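Local coordinates for heat shock protein 16 (Schizosaccharomyces pombe, PDB 3W1Z) that probably acts as a molecular chaperone of the small heat shock protein family, binding unfolded proteins, and assembles into a 16-mer, at the interface of chains A and B and the interface of chains A and C. Coordinates in Å, arbitrary orientation; residue numbers count along the deposited sequence, not the author numbering. Chains: chain A/B/C, Heat shock protein 16.

Chain A takes part in both contacts, with a different neighbour in each. Contact 1 brings loop residues and the short helix 82-86 of chain B onto strands 39-43, 47-53 and 123-129 of chain A, and it has a twin with the chains exchanged, as expected within a dimer. Contact 2 sets the tail of chain C against strand 62-67 and the turn after it. The C-alpha centres of the two contacts lie about 22 Å apart, and they share neither residues nor secondary-structure elements. One alpha-crystallin domain can therefore hold its dimer mate and a third subunit together, an economical way to extend dimers towards the 16-mer.

Contact 1: the interface of chains A and B. Residues chain A 42, 49, 51, 123, 125; chain B 81, 84, 95.
B:Arg81 lays its side chain across A:His42 and ends beside A:Asp51 and A:Ser49, part of the two-fold interface between two alpha-crystallin domains of the small heat shock protein family. CB of B:Arg81 sits over one face of the A:His42 imidazole, 3.8 Å from the ring centroid and offset toward the rim, a CH-pi contact. CG passes the CE1 corner of the same ring. CD of B:Arg81 then lies 3.4 Å from ND1 of A:His42, and bends at chi2 and at chi3 (86°) turn the guanidinium away from the imidazole toward strand 47-53. NE of B:Arg81 donates back within its own chain, to carboxylate oxygen OE2 of B:Glu84 at 3.1 Å, reaching that oxygen from above the carboxylate plane. CB of A:Ser49 covers one guanidinium face, centred over it. At the tip the two amino groups part: NH1 of B:Arg81 makes a salt bridge and nearly straight hydrogen bond (164° at H) to the syn lone pair of A:Asp51 OD2, 3.0 Å away and in the guanidinium plane, whereas NH2 of B:Arg81 meets the hydroxyl OG of A:Ser49 at 3.1 Å, a hydrogen bond by its chemistry. The second carboxylate oxygen of A:Asp51, OD1, accepts from the hydroxyl OG1 of A:Thr125 at 2.5 Å, which should steady the carboxylate's rotation. A leucine in place of B:Arg81 would probably leave the A:Asp51 carboxylate without its cationic mate and B:Glu84 freer to turn. Further along, B:Arg95 presents a guanidinium face to A:Leu123, whose methyl CD1 stands 3.8 Å from CZ of B:Arg95. This second cation, lying near A:Asp51 without touching it, may add to the favourable field around that carboxylate.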
# COMPACT_ATOMS: atom_id res chain seq x y z
N HIS A 42 -44.52 3.09 -0.61
CA HIS A 42 -45.39 2.32 0.27
C HIS A 42 -46.77 2.12 -0.33
O HIS A 42 -47.29 3.00 -1.01
CB HIS A 42 -45.50 2.98 1.65
CG HIS A 42 -44.27 2.83 2.49
ND1 HIS A 42 -43.19 3.68 2.41
CD2 HIS A 42 -43.95 1.91 3.44
CE1 HIS A 42 -42.26 3.30 3.27
NE2 HIS A 42 -42.70 2.22 3.90
N SER A 49 -47.88 5.70 -1.76
CA SER A 49 -47.06 6.86 -1.44
C SER A 49 -45.65 6.74 -2.02
O SER A 49 -44.97 5.73 -1.83
CB SER A 49 -46.98 7.07 0.07
OG SER A 49 -48.25 7.36 0.61
N ASP A 51 -42.09 8.72 -1.88
CA ASP A 51 -41.25 9.74 -1.27
C ASP A 51 -39.90 9.83 -1.98
O ASP A 51 -39.21 8.83 -2.16
CB ASP A 51 -41.03 9.43 0.21
CG ASP A 51 -42.30 9.55 1.02
OD1 ASP A 51 -43.04 10.54 0.84
OD2 ASP A 51 -42.56 8.66 1.85
N LEU A 123 -38.11 17.09 0.70
CA LEU A 123 -38.74 15.80 0.46
C LEU A 123 -40.04 15.97 -0.31
O LEU A 123 -40.96 16.66 0.13
CB LEU A 123 -39.00 15.06 1.77
CG LEU A 123 -39.45 13.60 1.60
CD1 LEU A 123 -38.30 12.74 1.11
CD2 LEU A 123 -40.04 13.04 2.89
N THR A 125 -43.40 14.26 -1.71
CA THR A 125 -44.29 13.14 -1.46
C THR A 125 -45.44 13.16 -2.45
O THR A 125 -46.17 14.15 -2.55
CB THR A 125 -44.84 13.16 -0.03
OG1 THR A 125 -43.76 12.98 0.90
CG2 THR A 125 -45.86 12.04 0.16
N ARG B 81 -43.10 6.72 7.84
CA ARG B 81 -43.79 5.57 7.29
C ARG B 81 -43.48 4.28 8.04
O ARG B 81 -43.86 3.19 7.61
CB ARG B 81 -43.46 5.41 5.80
CG ARG B 81 -43.39 6.73 5.05
CD ARG B 81 -44.10 6.65 3.71
NE ARG B 81 -45.53 6.91 3.83
CZ ARG B 81 -46.12 8.00 3.37
NH1 ARG B 81 -45.41 8.94 2.75
NH2 ARG B 81 -47.43 8.16 3.52
N GLU B 84 -46.30 2.05 8.75
CA GLU B 84 -46.79 1.53 7.48
C GLU B 84 -45.96 0.31 7.08
O GLU B 84 -46.50 -0.73 6.70
CB GLU B 84 -46.71 2.60 6.39
CG GLU B 84 -47.31 3.95 6.81
CD GLU B 84 -47.41 4.92 5.65
OE1 GLU B 84 -47.51 6.14 5.90
OE2 GLU B 84 -47.40 4.47 4.48
N ARG B 95 -34.37 4.92 1.33
CA ARG B 95 -34.12 5.96 2.33
C ARG B 95 -33.52 5.41 3.62
O ARG B 95 -33.90 4.34 4.09
CB ARG B 95 -35.39 6.76 2.63
CG ARG B 95 -35.83 7.68 1.50
CD ARG B 95 -36.96 8.59 1.94
NE ARG B 95 -36.52 9.59 2.91
CZ ARG B 95 -37.33 10.22 3.76
NH1 ARG B 95 -38.63 9.96 3.77
NH2 ARG B 95 -36.83 11.12 4.61

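Contact 2: the interface of chains A and C. Residues chain A 66-68; chain C 135-137.
The carboxylate of A:Asp67 takes the side chain and backbone of C:Lys137 over one face. The methylene CG of C:Lys137 stands above it, 3.5 Å from the carboxylate carbon CG of A:Asp67, and the lysine backbone N lies over the same face, displaced toward OD1. The chain C backbone continues over the same face, the carbonyl carbon C of C:Thr136 standing above OD1 of A:Asp67 at 3.6 Å. A second flat group, the terminal amide of C:Gln135, meets its partner with its nitrogen: NE2 of C:Gln135 points an N-H roughly toward OG of A:Ser68, a weak hydrogen bond of 3.2 Å.

That serine hydroxyl is the polar centre of the patch. OG of A:Ser68 donates to the backbone carbonyl O of C:Gln135 at 2.8 Å, nearly along the C=O axis (162°), and so engages the glutamine through both its main chain and its side-chain amide. The glutamine folds back to allow this: its CG stands between the backbone N and the carbonyl carbon (chi1 70°) and the chain bends again at chi2, returning NE2 toward the oxygen that its own carbonyl faces.

For C:Lys137 the contact is made by the aliphatic stem. Bends at chi3 and chi4 leave the ammonium NZ of C:Lys137 5.8 Å from A:Asp67 OD2, too far for a salt bridge, although the opposite charges may still attract weakly. CA of C:Lys137 also lies 3.3 Å from the backbone O of A:Tyr66, bringing the two main chains close.

In the fold, A:Tyr66 and A:Asp67 close strand 62-67, and A:Ser68 belongs to the turn leading into strand 70-77. The chain C residues form an irregular stretch of the C-terminal extension, shortly before the isoleucine-X-isoleucine motif by which small heat shock proteins typically dock onto a neighbouring alpha-crystallin domain; the patch is likely to guide that tail along chain A.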
# COMPACT_ATOMS: atom_id res chain seq x y z
N TYR A 66 -47.93 11.86 -14.44
CA TYR A 66 -48.51 10.52 -14.38
C TYR A 66 -49.08 10.11 -15.74
O TYR A 66 -49.91 10.81 -16.32
CB TYR A 66 -49.60 10.44 -13.31
CG TYR A 66 -50.15 9.04 -13.11
CD1 TYR A 66 -49.58 8.17 -12.20
CD2 TYR A 66 -51.25 8.60 -13.85
CE1 TYR A 66 -50.08 6.89 -12.02
CE2 TYR A 66 -51.75 7.33 -13.68
CZ TYR A 66 -51.17 6.48 -12.77
OH TYR A 66 -51.68 5.21 -12.60
N ASP A 67 -48.59 8.98 -16.26
CA ASP A 67 -49.08 8.45 -17.53
C ASP A 67 -49.34 6.96 -17.43
O ASP A 67 -48.41 6.18 -17.20
CB ASP A 67 -48.06 8.70 -18.64
CG ASP A 67 -48.57 8.33 -20.03
OD1 ASP A 67 -49.70 7.82 -20.15
OD2 ASP A 67 -47.82 8.55 -21.00
N SER A 68 -50.60 6.57 -17.59
CA SER A 68 -51.00 5.17 -17.78
C SER A 68 -50.37 4.18 -16.80
O SER A 68 -49.94 3.10 -17.20
CB SER A 68 -50.70 4.74 -19.22
OG SER A 68 -50.95 5.80 -20.12
N GLN C 135 -54.97 6.25 -23.39
CA GLN C 135 -55.04 7.34 -22.42
C GLN C 135 -53.67 7.94 -22.10
O GLN C 135 -52.73 7.24 -21.74
CB GLN C 135 -55.76 6.90 -21.14
CG GLN C 135 -55.01 5.89 -20.25
CD GLN C 135 -54.78 4.55 -20.91
OE1 GLN C 135 -55.68 3.99 -21.53
NE2 GLN C 135 -53.56 4.03 -20.79
N THR C 136 -53.58 9.25 -22.26
CA THR C 136 -52.31 9.97 -22.15
C THR C 136 -52.03 10.53 -20.76
O THR C 136 -52.73 10.23 -19.79
CB THR C 136 -52.19 11.08 -23.21
OG1 THR C 136 -53.32 11.04 -24.08
CG2 THR C 136 -50.92 10.90 -24.03
N LYS C 137 -51.00 11.37 -20.69
CA LYS C 137 -50.45 11.82 -19.42
C LYS C 137 -51.29 12.86 -18.69
O LYS C 137 -52.33 13.32 -19.18
CB LYS C 137 -49.06 12.41 -19.66
CG LYS C 137 -48.30 11.77 -20.82
CD LYS C 137 -46.99 12.50 -21.08
CE LYS C 137 -47.22 13.94 -21.53
NZ LYS C 137 -47.94 14.01 -22.83